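Local coordinates for Blr3880 protein (Bradyrhizobium japonicum, PDB 2OOD) that probably catalyses the zinc-dependent hydrolytic deamination of guanine to xanthine and ammonia, at residues D77-L82 / A291-P296; R122-L127 / R156-I161; T134-T139 / K268-H273; V231-S236 / G257-F262; T325-G328 / R332-M335. All coordinates share one frame; numbering follows the deposited sequence.

Contact 1: residues D77-L82 / A291-P296; sequences DGHIHL and AVVFCP. With ZN (zinc ion), chain B; GUN (guanine), chain C.
Cys295 SG approaches the His79 imidazole obliquely, 4.4 Å from its centroid and 32° off the ring normal. At the edge of the same ring, near its plane, lies guanine N2, and the His81 ring also presents its edge to that atom. Both rings end on the zinc ion, through His79 NE2 at 2.2 Å and His81 NE2 at 2.1 Å; His234 and Asp326 are further protein ligands. At the root of the side chain, His79 CB touches Val293 CG1 at 3.6 Å and Cys295 SG at 3.8 Å. CG of His79 stands anti to the backbone N (chi1 -164°), which directs the ring to the zinc while CB stays against Val293 and Cys295. Val293 CG2 packs on Gly78 O at 3.8 Å. The backbone here is bent by an Asx turn, His79 N donating to Asp77 OD1 at 3.0 Å. His-X-His at the end of the first barrel strand is the metal-binding signature of amidohydrolases. Strand 70-81 pairs with 132-138, whose Phe138 stacks on His81; strand 320-323 lies between 70-81 and 291-294 in the barrel, and Phe294 and Pro296 pack on Ala342 of helix 335-352.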
# COMPACT_ATOMS: atom_id res chain seq x y z
N ASP A 77 16.29 8.08 0.13
CA ASP A 77 15.11 8.29 -0.72
C ASP A 77 15.62 9.10 -1.90
O ASP A 77 15.93 10.28 -1.77
CB ASP A 77 14.06 9.04 0.11
CG ASP A 77 12.91 9.58 -0.72
OD1 ASP A 77 13.17 10.24 -1.73
OD2 ASP A 77 11.74 9.37 -0.34
N GLY A 78 15.74 8.47 -3.06
CA GLY A 78 16.26 9.19 -4.21
C GLY A 78 15.30 9.98 -5.07
O GLY A 78 15.66 10.32 -6.19
N HIS A 79 14.11 10.31 -4.59
CA HIS A 79 13.19 11.04 -5.43
C HIS A 79 11.95 11.59 -4.74
O HIS A 79 10.91 10.94 -4.75
CB HIS A 79 12.75 10.13 -6.57
CG HIS A 79 12.12 10.84 -7.73
ND1 HIS A 79 12.77 11.02 -8.92
CD2 HIS A 79 10.89 11.38 -7.88
CE1 HIS A 79 11.97 11.65 -9.77
NE2 HIS A 79 10.82 11.88 -9.16
N ILE A 80 12.04 12.78 -4.14
CA ILE A 80 10.88 13.42 -3.50
C ILE A 80 10.73 14.82 -4.06
O ILE A 80 11.67 15.38 -4.60
CB ILE A 80 11.00 13.59 -1.95
CG1 ILE A 80 12.34 13.07 -1.46
CG2 ILE A 80 9.84 12.91 -1.25
CD1 ILE A 80 13.49 13.97 -1.83
N HIS A 81 9.53 15.37 -3.92
CA HIS A 81 9.23 16.72 -4.39
C HIS A 81 8.86 17.55 -3.16
O HIS A 81 7.74 17.46 -2.66
CB HIS A 81 8.04 16.69 -5.36
CG HIS A 81 8.36 16.15 -6.72
ND1 HIS A 81 8.85 16.94 -7.73
CD2 HIS A 81 8.23 14.91 -7.24
CE1 HIS A 81 9.00 16.21 -8.82
NE2 HIS A 81 8.63 14.98 -8.55
N LEU A 82 9.81 18.34 -2.68
CA LEU A 82 9.60 19.18 -1.50
C LEU A 82 8.29 19.98 -1.50
O LEU A 82 7.52 19.92 -0.54
CB LEU A 82 10.78 20.15 -1.33
CG LEU A 82 10.49 21.47 -0.61
CD1 LEU A 82 10.11 21.22 0.83
CD2 LEU A 82 11.72 22.36 -0.69
N ALA A 291 21.81 6.32 -13.38
CA ALA A 291 20.94 5.55 -12.51
C ALA A 291 19.47 5.86 -12.68
O ALA A 291 19.10 6.95 -13.09
CB ALA A 291 21.34 5.77 -11.06
N VAL A 292 18.63 4.88 -12.37
CA VAL A 292 17.19 5.06 -12.47
C VAL A 292 16.62 4.98 -11.05
O VAL A 292 17.19 4.30 -10.19
CB VAL A 292 16.53 3.97 -13.37
CG1 VAL A 292 16.72 2.60 -12.77
CG2 VAL A 292 15.06 4.25 -13.55
N VAL A 293 15.52 5.67 -10.80
CA VAL A 293 14.91 5.66 -9.48
C VAL A 293 13.52 5.04 -9.56
O VAL A 293 12.61 5.60 -10.16
CB VAL A 293 14.79 7.09 -8.90
CG1 VAL A 293 14.29 7.02 -7.48
CG2 VAL A 293 16.14 7.80 -8.96
N PHE A 294 13.39 3.88 -8.93
CA PHE A 294 12.15 3.10 -8.89
C PHE A 294 11.19 3.64 -7.83
O PHE A 294 11.42 3.49 -6.64
CB PHE A 294 12.52 1.63 -8.63
CG PHE A 294 11.35 0.70 -8.39
CD1 PHE A 294 10.11 0.93 -8.99
CD2 PHE A 294 11.51 -0.45 -7.63
CE1 PHE A 294 9.07 0.02 -8.83
CE2 PHE A 294 10.48 -1.37 -7.47
CZ PHE A 294 9.26 -1.13 -8.07
N CYS A 295 10.11 4.28 -8.28
CA CYS A 295 9.12 4.85 -7.37
C CYS A 295 7.77 4.14 -7.50
O CYS A 295 6.83 4.69 -8.06
CB CYS A 295 8.94 6.34 -7.68
SG CYS A 295 10.48 7.27 -7.73
N PRO A 296 7.66 2.93 -6.95
CA PRO A 296 6.44 2.12 -7.01
C PRO A 296 5.14 2.73 -6.50
O PRO A 296 4.11 2.58 -7.14
CB PRO A 296 6.84 0.86 -6.24
CG PRO A 296 7.83 1.36 -5.27
CD PRO A 296 8.67 2.29 -6.09
ZN ZN B . 9.01 13.09 -9.46
N9 GUN C . 7.97 15.29 -13.82
C8 GUN C . 7.04 15.73 -14.70
N7 GUN C . 5.89 15.17 -14.48
C5 GUN C . 5.99 14.33 -13.42
C6 GUN C . 5.09 13.46 -12.73
O6 GUN C . 3.90 13.37 -13.06
N1 GUN C . 5.58 12.73 -11.66
C2 GUN C . 6.91 12.83 -11.28
N2 GUN C . 7.38 12.10 -10.19
N3 GUN C . 7.75 13.63 -11.91
C4 GUN C . 7.34 14.38 -12.98
O HOH W 1 6.74 13.02 -8.30

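Contact 2: residues R122-L127 / R156-I161; sequences RFLDAL and RNMRVI
In the outer helical layer of the amidohydrolase barrel, Leu124 and Asp125 of helix 113-129 meet Arg156 and Met158, where the chain leaves helix 143-156 for strand 160-166. The bond is a salt bridge in which the guanidinium of Arg156 comes end-on, both terminal nitrogens converging on one oxygen: NH1 to Asp125 OD1 at 2.7 Å and NH2 to the same OD1 at 2.9 Å. That oxygen lies close to the guanidinium plane, but the carboxylate is turned 46° against it. Leu124 CB covers the centre of one guanidinium face, 3.7 Å from Arg156 CZ, and this leucine on the face and the carboxylate at the edge restrict the rotation of the group. Between these partners the chain makes a Schellman motif: Asn157, with positive phi, ends the helix and redirects the backbone into the strand. Met158, present as selenomethionine, then turns back toward helix 113-129. Its chain bends at chi3 (-84°), and CE reaches Leu124 CD1 at 3.4 Å. Each charged group has a second partner, Asp125 OD2 with Lys121 and Arg156 NE with Glu152. Asp125 also packs on Leu416 of the second subunit, and Arg122 makes a cation-pi contact with Trp420 of that subunit.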
# COMPACT_ATOMS: atom_id res chain seq x y z
N ARG A 122 8.12 21.00 7.60
CA ARG A 122 7.24 19.84 7.63
C ARG A 122 7.75 18.71 6.75
O ARG A 122 7.57 17.53 7.06
CB ARG A 122 5.84 20.26 7.18
CG ARG A 122 5.15 21.16 8.17
CD ARG A 122 3.99 21.85 7.53
NE ARG A 122 3.22 22.64 8.49
CZ ARG A 122 2.52 22.12 9.49
NH1 ARG A 122 2.48 20.81 9.68
NH2 ARG A 122 1.84 22.93 10.31
N PHE A 123 8.40 19.08 5.65
CA PHE A 123 8.97 18.11 4.73
C PHE A 123 10.03 17.27 5.45
O PHE A 123 9.97 16.05 5.42
CB PHE A 123 9.59 18.86 3.55
CG PHE A 123 10.31 17.98 2.57
CD1 PHE A 123 9.62 17.15 1.71
CD2 PHE A 123 11.70 18.03 2.48
CE1 PHE A 123 10.29 16.37 0.77
CE2 PHE A 123 12.39 17.25 1.55
CZ PHE A 123 11.68 16.42 0.69
N LEU A 124 10.98 17.94 6.09
CA LEU A 124 12.05 17.25 6.80
C LEU A 124 11.56 16.51 8.04
O LEU A 124 12.12 15.47 8.40
CB LEU A 124 13.17 18.23 7.15
CG LEU A 124 13.97 18.73 5.95
CD1 LEU A 124 14.91 19.84 6.35
CD2 LEU A 124 14.75 17.59 5.33
N ASP A 125 10.54 17.03 8.71
CA ASP A 125 10.01 16.34 9.89
C ASP A 125 9.37 15.02 9.45
O ASP A 125 9.61 13.98 10.05
CB ASP A 125 8.95 17.19 10.61
CG ASP A 125 9.53 18.39 11.33
OD1 ASP A 125 10.77 18.51 11.43
OD2 ASP A 125 8.74 19.23 11.80
N ALA A 126 8.56 15.08 8.39
CA ALA A 126 7.90 13.88 7.88
C ALA A 126 8.93 12.83 7.47
O ALA A 126 8.73 11.64 7.71
CB ALA A 126 7.03 14.24 6.70
N LEU A 127 10.02 13.27 6.85
CA LEU A 127 11.07 12.37 6.43
C LEU A 127 11.77 11.67 7.59
O LEU A 127 12.08 10.49 7.51
CB LEU A 127 12.12 13.12 5.60
CG LEU A 127 11.78 13.40 4.13
CD1 LEU A 127 12.92 14.14 3.48
CD2 LEU A 127 11.51 12.08 3.42
N ARG A 156 20.05 20.76 10.78
CA ARG A 156 19.90 19.39 11.24
C ARG A 156 21.12 18.59 10.78
O ARG A 156 21.33 17.45 11.18
CB ARG A 156 18.62 18.77 10.67
CG ARG A 156 17.44 19.71 10.72
CD ARG A 156 16.12 18.97 10.70
NE ARG A 156 14.99 19.87 10.46
CZ ARG A 156 13.71 19.51 10.57
NH1 ARG A 156 13.40 18.27 10.92
NH2 ARG A 156 12.75 20.38 10.33
N ASN A 157 21.93 19.23 9.95
CA ASN A 157 23.15 18.65 9.39
C ASN A 157 22.91 17.31 8.72
O ASN A 157 23.56 16.30 9.04
CB ASN A 157 24.22 18.52 10.47
CG ASN A 157 25.62 18.44 9.88
OD1 ASN A 157 25.85 18.90 8.77
ND2 ASN A 157 26.56 17.87 10.64
N MSE A 158 21.99 17.30 7.76
CA MSE A 158 21.65 16.10 7.01
C MSE A 158 22.23 16.18 5.61
O MSE A 158 22.30 17.26 5.03
CB MSE A 158 20.14 15.97 6.90
CG MSE A 158 19.42 15.92 8.22
SE MSE A 158 17.48 15.96 7.95
CE MSE A 158 17.23 17.89 7.79
N ARG A 159 22.66 15.04 5.07
CA ARG A 159 23.18 15.03 3.72
C ARG A 159 21.96 15.04 2.82
O ARG A 159 21.06 14.22 2.98
CB ARG A 159 24.03 13.79 3.45
CG ARG A 159 24.61 13.78 2.05
CD ARG A 159 25.75 12.81 1.94
NE ARG A 159 26.94 13.27 2.66
CZ ARG A 159 27.59 14.40 2.40
NH1 ARG A 159 27.17 15.20 1.43
NH2 ARG A 159 28.67 14.73 3.10
N VAL A 160 21.93 15.99 1.89
CA VAL A 160 20.79 16.14 1.00
C VAL A 160 21.21 16.59 -0.39
O VAL A 160 22.08 17.44 -0.53
CB VAL A 160 19.81 17.17 1.58
CG1 VAL A 160 18.76 17.53 0.55
CG2 VAL A 160 19.15 16.62 2.83
N ILE A 161 20.57 16.00 -1.41
CA ILE A 161 20.83 16.36 -2.81
C ILE A 161 19.63 17.18 -3.26
O ILE A 161 18.49 16.74 -3.14
CB ILE A 161 20.87 15.12 -3.76
CG1 ILE A 161 21.64 13.96 -3.12
CG2 ILE A 161 21.57 15.51 -5.06
CD1 ILE A 161 23.12 14.15 -3.12

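Contact 3: residues T134-T139 / K268-H273. With GUN (guanine), chain C.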
# COMPACT_ATOMS: atom_id res chain seq x y z
N THR A 134 18.45 10.79 4.31
CA THR A 134 19.04 11.40 3.11
C THR A 134 18.06 11.32 1.95
O THR A 134 17.42 10.29 1.75
CB THR A 134 20.35 10.70 2.71
OG1 THR A 134 21.28 10.74 3.81
CG2 THR A 134 20.97 11.37 1.50
N CYS A 135 17.96 12.39 1.17
CA CYS A 135 17.04 12.40 0.03
C CYS A 135 17.50 13.31 -1.11
O CYS A 135 18.22 14.28 -0.90
CB CYS A 135 15.65 12.85 0.49
SG CYS A 135 15.53 14.62 0.89
N GLN A 136 17.08 12.97 -2.33
CA GLN A 136 17.39 13.76 -3.50
C GLN A 136 16.06 14.43 -3.81
O GLN A 136 15.13 13.79 -4.30
CB GLN A 136 17.82 12.87 -4.66
CG GLN A 136 18.08 13.64 -5.94
CD GLN A 136 18.80 12.80 -6.97
OE1 GLN A 136 18.42 11.66 -7.22
NE2 GLN A 136 19.85 13.35 -7.56
N ALA A 137 15.96 15.73 -3.51
CA ALA A 137 14.71 16.45 -3.68
C ALA A 137 14.53 17.41 -4.84
O ALA A 137 15.43 18.15 -5.23
CB ALA A 137 14.39 17.18 -2.40
N PHE A 138 13.32 17.39 -5.38
CA PHE A 138 12.93 18.30 -6.45
C PHE A 138 12.32 19.47 -5.70
O PHE A 138 11.73 19.30 -4.63
CB PHE A 138 11.88 17.65 -7.34
CG PHE A 138 12.44 16.69 -8.34
CD1 PHE A 138 12.91 17.15 -9.57
CD2 PHE A 138 12.55 15.34 -8.05
CE1 PHE A 138 13.48 16.26 -10.49
CE2 PHE A 138 13.12 14.45 -8.96
CZ PHE A 138 13.58 14.91 -10.18
N THR A 139 12.46 20.67 -6.24
CA THR A 139 11.91 21.85 -5.61
C THR A 139 11.04 22.54 -6.65
O THR A 139 10.61 21.90 -7.61
CB THR A 139 13.06 22.78 -5.15
OG1 THR A 139 13.87 23.13 -6.27
CG2 THR A 139 13.93 22.06 -4.12
N LYS A 268 26.17 10.12 -11.57
CA LYS A 268 25.44 11.13 -10.81
C LYS A 268 24.16 11.61 -11.49
O LYS A 268 23.60 12.64 -11.10
CB LYS A 268 26.35 12.32 -10.49
CG LYS A 268 27.47 11.99 -9.50
CD LYS A 268 28.31 13.21 -9.18
CE LYS A 268 29.43 12.87 -8.22
NZ LYS A 268 30.20 14.07 -7.81
N PHE A 269 23.72 10.88 -12.50
CA PHE A 269 22.48 11.22 -13.20
C PHE A 269 21.39 10.30 -12.65
O PHE A 269 21.61 9.10 -12.51
CB PHE A 269 22.59 10.97 -14.70
CG PHE A 269 21.28 11.06 -15.44
CD1 PHE A 269 20.88 12.25 -16.04
CD2 PHE A 269 20.44 9.95 -15.55
CE1 PHE A 269 19.67 12.33 -16.76
CE2 PHE A 269 19.24 10.02 -16.27
CZ PHE A 269 18.86 11.21 -16.86
N SER A 270 20.23 10.85 -12.33
CA SER A 270 19.14 10.03 -11.83
C SER A 270 17.89 10.30 -12.65
O SER A 270 17.45 11.44 -12.75
CB SER A 270 18.87 10.34 -10.35
OG SER A 270 19.93 9.88 -9.53
N GLY A 271 17.35 9.25 -13.26
CA GLY A 271 16.14 9.40 -14.05
C GLY A 271 15.00 8.72 -13.32
O GLY A 271 14.98 7.51 -13.21
N GLY A 272 14.05 9.50 -12.82
CA GLY A 272 12.95 8.92 -12.08
C GLY A 272 11.94 8.13 -12.88
O GLY A 272 11.61 8.50 -14.00
N HIS A 273 11.46 7.03 -12.31
CA HIS A 273 10.45 6.18 -12.94
C HIS A 273 10.91 5.50 -14.23
O HIS A 273 10.73 6.05 -15.32
CB HIS A 273 9.20 7.00 -13.27
CG HIS A 273 8.68 7.81 -12.13
ND1 HIS A 273 8.86 9.17 -12.04
CD2 HIS A 273 7.95 7.45 -11.05
CE1 HIS A 273 8.25 9.62 -10.96
NE2 HIS A 273 7.68 8.60 -10.34
N9 GUN C . 7.97 15.29 -13.82
C8 GUN C . 7.04 15.73 -14.70
N7 GUN C . 5.89 15.17 -14.48
C5 GUN C . 5.99 14.33 -13.42
C6 GUN C . 5.09 13.46 -12.73
O6 GUN C . 3.90 13.37 -13.06
N1 GUN C . 5.58 12.73 -11.66
C2 GUN C . 6.91 12.83 -11.28
N2 GUN C . 7.38 12.10 -10.19
N3 GUN C . 7.75 13.63 -11.91
C4 GUN C . 7.34 14.38 -12.98
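Polar side chains make the approach: Gln136 and Ser270 reach toward each other from two strands, Gln136 CA and Ser270 CA being 9.3 Å apart. Gln136 OE1, as modelled, lies 3.3 Å from Ser270 OG, but the amide is probably turned over, so which of its two ends faces the serine remains uncertain. The glutamine chain is extended, with CG anti to the backbone N (chi1 177°), and this lets it span most of the gap. Van der Waals contact is slight; only 81 Å² is buried between the segments. Both residues are buried, and Gln136 also packs on Ile161 and Asn232, side chains of intervening strands. Aromatic packing takes over farther along strand 132-138, where Phe138 stacks with the zinc ligand His234. Ligand contact belongs to the far end of 268-273: His273 is part of the guanine pocket, though its modelled approach to guanine N2 is doubtful. NE2 of His273 makes weak hydrogen bonds with Asp326 and Ser298. In the order of the eight barrel strands, 132-138 and 269-272 stand four places apart. The Gln136-Ser270 pair therefore meets across the interior of the barrel, with the Gln136 side chain about 10 Å from the zinc ion, as inward-facing side chains do in the TIM-barrel fold of the amidohydrolases.

Contact 4: residues V231-S236 / G257-F262. With ZN (zinc ion), chain B; GUN (guanine), chain C.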
# COMPACT_ATOMS: atom_id res chain seq x y z
N VAL A 231 22.90 15.43 -11.49
CA VAL A 231 21.86 15.77 -12.46
C VAL A 231 20.65 14.94 -12.04
O VAL A 231 20.74 13.72 -11.91
CB VAL A 231 22.26 15.41 -13.92
CG1 VAL A 231 21.22 15.93 -14.89
CG2 VAL A 231 23.62 16.00 -14.25
N ASN A 232 19.52 15.60 -11.83
CA ASN A 232 18.32 14.93 -11.36
C ASN A 232 17.13 15.27 -12.25
O ASN A 232 16.86 16.45 -12.50
CB ASN A 232 18.06 15.35 -9.91
CG ASN A 232 16.81 14.73 -9.32
OD1 ASN A 232 16.53 13.55 -9.51
ND2 ASN A 232 16.05 15.53 -8.57
N THR A 233 16.42 14.26 -12.74
CA THR A 233 15.28 14.49 -13.62
C THR A 233 14.29 13.31 -13.67
O THR A 233 14.36 12.39 -12.86
CB THR A 233 15.76 14.79 -15.07
OG1 THR A 233 14.67 15.29 -15.85
CG2 THR A 233 16.32 13.54 -15.73
N HIS A 234 13.35 13.36 -14.61
CA HIS A 234 12.36 12.30 -14.80
C HIS A 234 12.50 11.72 -16.19
O HIS A 234 12.87 12.43 -17.13
CB HIS A 234 10.95 12.84 -14.62
CG HIS A 234 10.70 13.42 -13.27
ND1 HIS A 234 10.82 14.77 -13.01
CD2 HIS A 234 10.35 12.84 -12.10
CE1 HIS A 234 10.56 15.00 -11.74
NE2 HIS A 234 10.27 13.84 -11.16
N ILE A 235 12.19 10.44 -16.34
CA ILE A 235 12.33 9.80 -17.63
C ILE A 235 11.35 8.64 -17.83
O ILE A 235 11.21 7.78 -16.97
CB ILE A 235 13.79 9.28 -17.80
CG1 ILE A 235 14.03 8.75 -19.21
CG2 ILE A 235 14.09 8.19 -16.80
CD1 ILE A 235 15.47 8.33 -19.45
N SER A 236 10.63 8.66 -18.95
CA SER A 236 9.70 7.59 -19.30
C SER A 236 8.70 7.14 -18.23
O SER A 236 8.56 5.94 -17.99
CB SER A 236 10.50 6.36 -19.74
OG SER A 236 11.49 6.74 -20.67
N GLY A 257 17.37 9.48 -25.08
CA GLY A 257 18.13 10.15 -26.12
C GLY A 257 18.12 11.66 -26.00
O GLY A 257 19.09 12.33 -26.37
N VAL A 258 17.02 12.21 -25.48
CA VAL A 258 16.91 13.64 -25.31
C VAL A 258 17.98 14.16 -24.35
O VAL A 258 18.62 15.18 -24.62
CB VAL A 258 15.53 14.02 -24.74
CG1 VAL A 258 15.44 15.54 -24.57
CG2 VAL A 258 14.44 13.51 -25.66
N TYR A 259 18.18 13.45 -23.24
CA TYR A 259 19.18 13.85 -22.25
C TYR A 259 20.61 13.59 -22.70
O TYR A 259 21.52 14.29 -22.27
CB TYR A 259 18.94 13.14 -20.92
CG TYR A 259 17.61 13.47 -20.30
CD1 TYR A 259 17.24 14.78 -20.06
CD2 TYR A 259 16.71 12.47 -19.97
CE1 TYR A 259 16.00 15.09 -19.52
CE2 TYR A 259 15.47 12.76 -19.43
CZ TYR A 259 15.12 14.08 -19.21
OH TYR A 259 13.87 14.37 -18.69
N GLU A 260 20.82 12.58 -23.54
CA GLU A 260 22.17 12.28 -24.02
C GLU A 260 22.61 13.35 -25.02
O GLU A 260 23.79 13.67 -25.12
CB GLU A 260 22.20 10.91 -24.70
CG GLU A 260 22.05 9.74 -23.77
CD GLU A 260 21.77 8.44 -24.52
OE1 GLU A 260 20.75 8.39 -25.24
OE2 GLU A 260 22.57 7.49 -24.38
N LYS A 261 21.64 13.90 -25.75
CA LYS A 261 21.93 14.94 -26.72
C LYS A 261 22.63 16.10 -26.03
O LYS A 261 23.32 16.88 -26.68
CB LYS A 261 20.62 15.43 -27.37
CG LYS A 261 20.77 16.66 -28.27
CD LYS A 261 19.42 17.20 -28.75
CE LYS A 261 19.58 18.46 -29.60
NZ LYS A 261 18.30 19.20 -29.87
N PHE A 262 22.47 16.19 -24.72
CA PHE A 262 23.08 17.28 -23.97
C PHE A 262 24.09 16.83 -22.91
O PHE A 262 24.35 17.56 -21.95
CB PHE A 262 21.99 18.12 -23.32
CG PHE A 262 21.05 18.75 -24.30
CD1 PHE A 262 21.35 19.98 -24.88
CD2 PHE A 262 19.86 18.12 -24.66
CE1 PHE A 262 20.47 20.58 -25.80
CE2 PHE A 262 18.97 18.71 -25.57
CZ PHE A 262 19.29 19.94 -26.14
ZN ZN B . 9.01 13.09 -9.46
N9 GUN C . 7.97 15.29 -13.82
C8 GUN C . 7.04 15.73 -14.70
N7 GUN C . 5.89 15.17 -14.48
C5 GUN C . 5.99 14.33 -13.42
C6 GUN C . 5.09 13.46 -12.73
O6 GUN C . 3.90 13.37 -13.06
N1 GUN C . 5.58 12.73 -11.66
C2 GUN C . 6.91 12.83 -11.28
N2 GUN C . 7.38 12.10 -10.19
N3 GUN C . 7.75 13.63 -11.91
C4 GUN C . 7.34 14.38 -12.98
O HOH W 1 6.74 13.02 -8.30
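Tyr259 reaches from helix 255-260 to the end of strand 230-234, and the tight part of the contact is gathered round its phenol. The hydroxyl OH donates to His234 O at 2.7 Å, nearly in line with the carbonyl bond (C=O...O angle 166°). It is also hydrogen-bonded to Ala208 N, so the hydroxyl bridges the end of strand 230-234 and the backbone at Ala208. Thr233 faces the tyrosine from the opposite direction: its CG2 lies over one face of the ring, toward the rim, 4.0 Å from the centroid, in a CH-pi contact. With OG1 anti to the backbone N (chi1 -168°), the threonine hydroxyl comes within 3.1 Å of Tyr259 OH, while its clear hydrogen bond is to Pro205 O. Ile235 closes the ring edge more loosely, CB lying 4.2 Å from Tyr259 CE2. The strand is one of the eight in the amidohydrolase barrel, and successive residues alternate: Thr233 and, just past the strand, Ile235 point to the helix, whereas His234 points away from it, into the active site. There His234 NE2 binds the zinc ion at 2.2 Å, and ND1 is held by the backbone O of Arg206, a second-shell bond that fixes the turn of the ring. Guanine is placed by the His234 ring, but the modelled approach is too close to be trusted. Toward solvent the contact loosens: after Tyr259 come Glu260, partly exposed, which pairs with Lys288 and Arg284, and the exposed Lys261, which pairs with Asp251.

Contact 5: residues T325-G328 / R332-M335; sequences TDVG and RFSM. With ZN (zinc ion), chain B; GUN (guanine), chain C.
Val327 and Phe333 cross at about a right angle, the valine driving one methyl straight onto the phenyl face. CG2 sits over the centre of the ring, 3.6 Å from the centroid and 10° off the normal, a CH-pi contact. The second methyl reaches the rim, with CG1 3.6 Å from Phe333 CE1. With CG1 anti to the backbone N (chi1 165°), both branches of Val327 face the ring. Thr325 and Met335, the latter a selenomethionine, also meet at about a right angle, Thr325 CG2 lying 3.5 Å from Met335 SE. The selenium gets there because the chain folds back at chi2 and chi3. Thr325 CB lies 3.4 Å from Arg332 O. The threonine hydroxyl is turned elsewhere and hydrogen-bonds Asp77 OD2 on strand 70-81. Water 2 bridges the backbones, donating to Thr325 O at 3.0 Å and accepting from Arg332 N at 2.9 Å. Between Thr325 and Val327, Asp326 points away from 332-335, and its OD1 binds the zinc ion at 2.5 Å; OD2 is hydrogen-bonded to Ser298. On the far segment, Phe333 N and Arg332 NH1 bond to Gln415 and Gly448 of the second subunit, and Ser334 OG bonds to Ala130 O and caps helix 335-352 at Ile336 N. Apolar packing of Thr325 and Val327 thus fixes the turn from which Asp326 reaches the zinc, consistent with a second-shell role.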
# COMPACT_ATOMS: atom_id res chain seq x y z
N THR A 325 10.15 7.55 -3.03
CA THR A 325 8.78 7.71 -2.55
C THR A 325 8.02 8.49 -3.61
O THR A 325 6.94 8.10 -4.03
CB THR A 325 8.72 8.53 -1.23
OG1 THR A 325 9.46 9.74 -1.39
CG2 THR A 325 9.29 7.73 -0.08
N ASP A 326 8.64 9.58 -4.03
CA ASP A 326 8.07 10.48 -5.02
C ASP A 326 6.84 11.17 -4.46
O ASP A 326 5.81 11.26 -5.14
CB ASP A 326 7.70 9.72 -6.29
CG ASP A 326 7.40 10.65 -7.45
OD1 ASP A 326 8.21 11.58 -7.64
OD2 ASP A 326 6.38 10.46 -8.16
N VAL A 327 6.94 11.65 -3.22
CA VAL A 327 5.81 12.32 -2.60
C VAL A 327 5.19 13.37 -3.51
O VAL A 327 5.83 14.27 -4.04
CB VAL A 327 6.18 12.94 -1.25
CG1 VAL A 327 5.11 13.92 -0.81
CG2 VAL A 327 6.30 11.85 -0.22
N GLY A 328 3.89 13.21 -3.67
CA GLY A 328 3.10 14.04 -4.53
C GLY A 328 2.50 12.92 -5.35
O GLY A 328 1.36 12.51 -5.12
N ARG A 332 3.01 8.03 0.13
CA ARG A 332 3.68 7.67 1.38
C ARG A 332 5.05 8.33 1.51
O ARG A 332 5.82 8.39 0.55
CB ARG A 332 3.87 6.16 1.46
CG ARG A 332 2.61 5.35 1.19
CD ARG A 332 1.59 5.53 2.29
NE ARG A 332 0.35 4.83 1.97
CZ ARG A 332 -0.75 4.88 2.71
NH1 ARG A 332 -0.78 5.62 3.82
NH2 ARG A 332 -1.83 4.22 2.33
N PHE A 333 5.37 8.80 2.72
CA PHE A 333 6.66 9.45 2.97
C PHE A 333 7.75 8.47 3.38
O PHE A 333 8.93 8.76 3.27
CB PHE A 333 6.53 10.49 4.08
CG PHE A 333 6.51 11.91 3.59
CD1 PHE A 333 5.32 12.53 3.24
CD2 PHE A 333 7.69 12.64 3.49
CE1 PHE A 333 5.31 13.85 2.79
CE2 PHE A 333 7.69 13.95 3.03
CZ PHE A 333 6.50 14.56 2.69
N SER A 334 7.35 7.29 3.86
CA SER A 334 8.32 6.31 4.31
C SER A 334 8.83 5.32 3.27
O SER A 334 8.07 4.85 2.43
CB SER A 334 7.73 5.52 5.48
OG SER A 334 8.71 4.66 6.03
N MSE A 335 10.12 5.00 3.34
CA MSE A 335 10.71 4.04 2.42
C MSE A 335 10.20 2.64 2.75
O MSE A 335 10.30 1.72 1.94
CB MSE A 335 12.23 4.06 2.52
CG MSE A 335 12.85 5.34 2.02
SE MSE A 335 12.22 5.81 0.23
CE MSE A 335 13.04 4.34 -0.77
ZN ZN B . 9.01 13.09 -9.46
N9 GUN C . 7.97 15.29 -13.82
C8 GUN C . 7.04 15.73 -14.70
N7 GUN C . 5.89 15.17 -14.48
C5 GUN C . 5.99 14.33 -13.42
C6 GUN C . 5.09 13.46 -12.73
O6 GUN C . 3.90 13.37 -13.06
N1 GUN C . 5.58 12.73 -11.66
C2 GUN C . 6.91 12.83 -11.28
N2 GUN C . 7.38 12.10 -10.19
N3 GUN C . 7.75 13.63 -11.91
C4 GUN C . 7.34 14.38 -12.98
O HOH W 2 4.92 7.41 -1.99
O HOH W 1 6.74 13.02 -8.30

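In the fold
From the N terminus, strand 70-81 opens contact 1, which closes at 291-296, more than 200 residues later. Contacts 2, 3 and 4 all fall within that span. Contact 2 opens at 122-127 and closes at 156-161, but contact 3 has opened at 134-139 in between, so these two cross. Contact 3 closes at 268-273 and encloses contact 4, which joins 231-236 to 257-262. Contact 5, a short loop closure between 325-328 and 332-335, follows in series. Contact 2 joins helix 113-129 to the turn between helix 143-156 and strand 160-166, contacts 1 and 3 link barrel strands, contact 4 backs a strand with a helix, and contacts 1, 4 and 5 converge on the zinc.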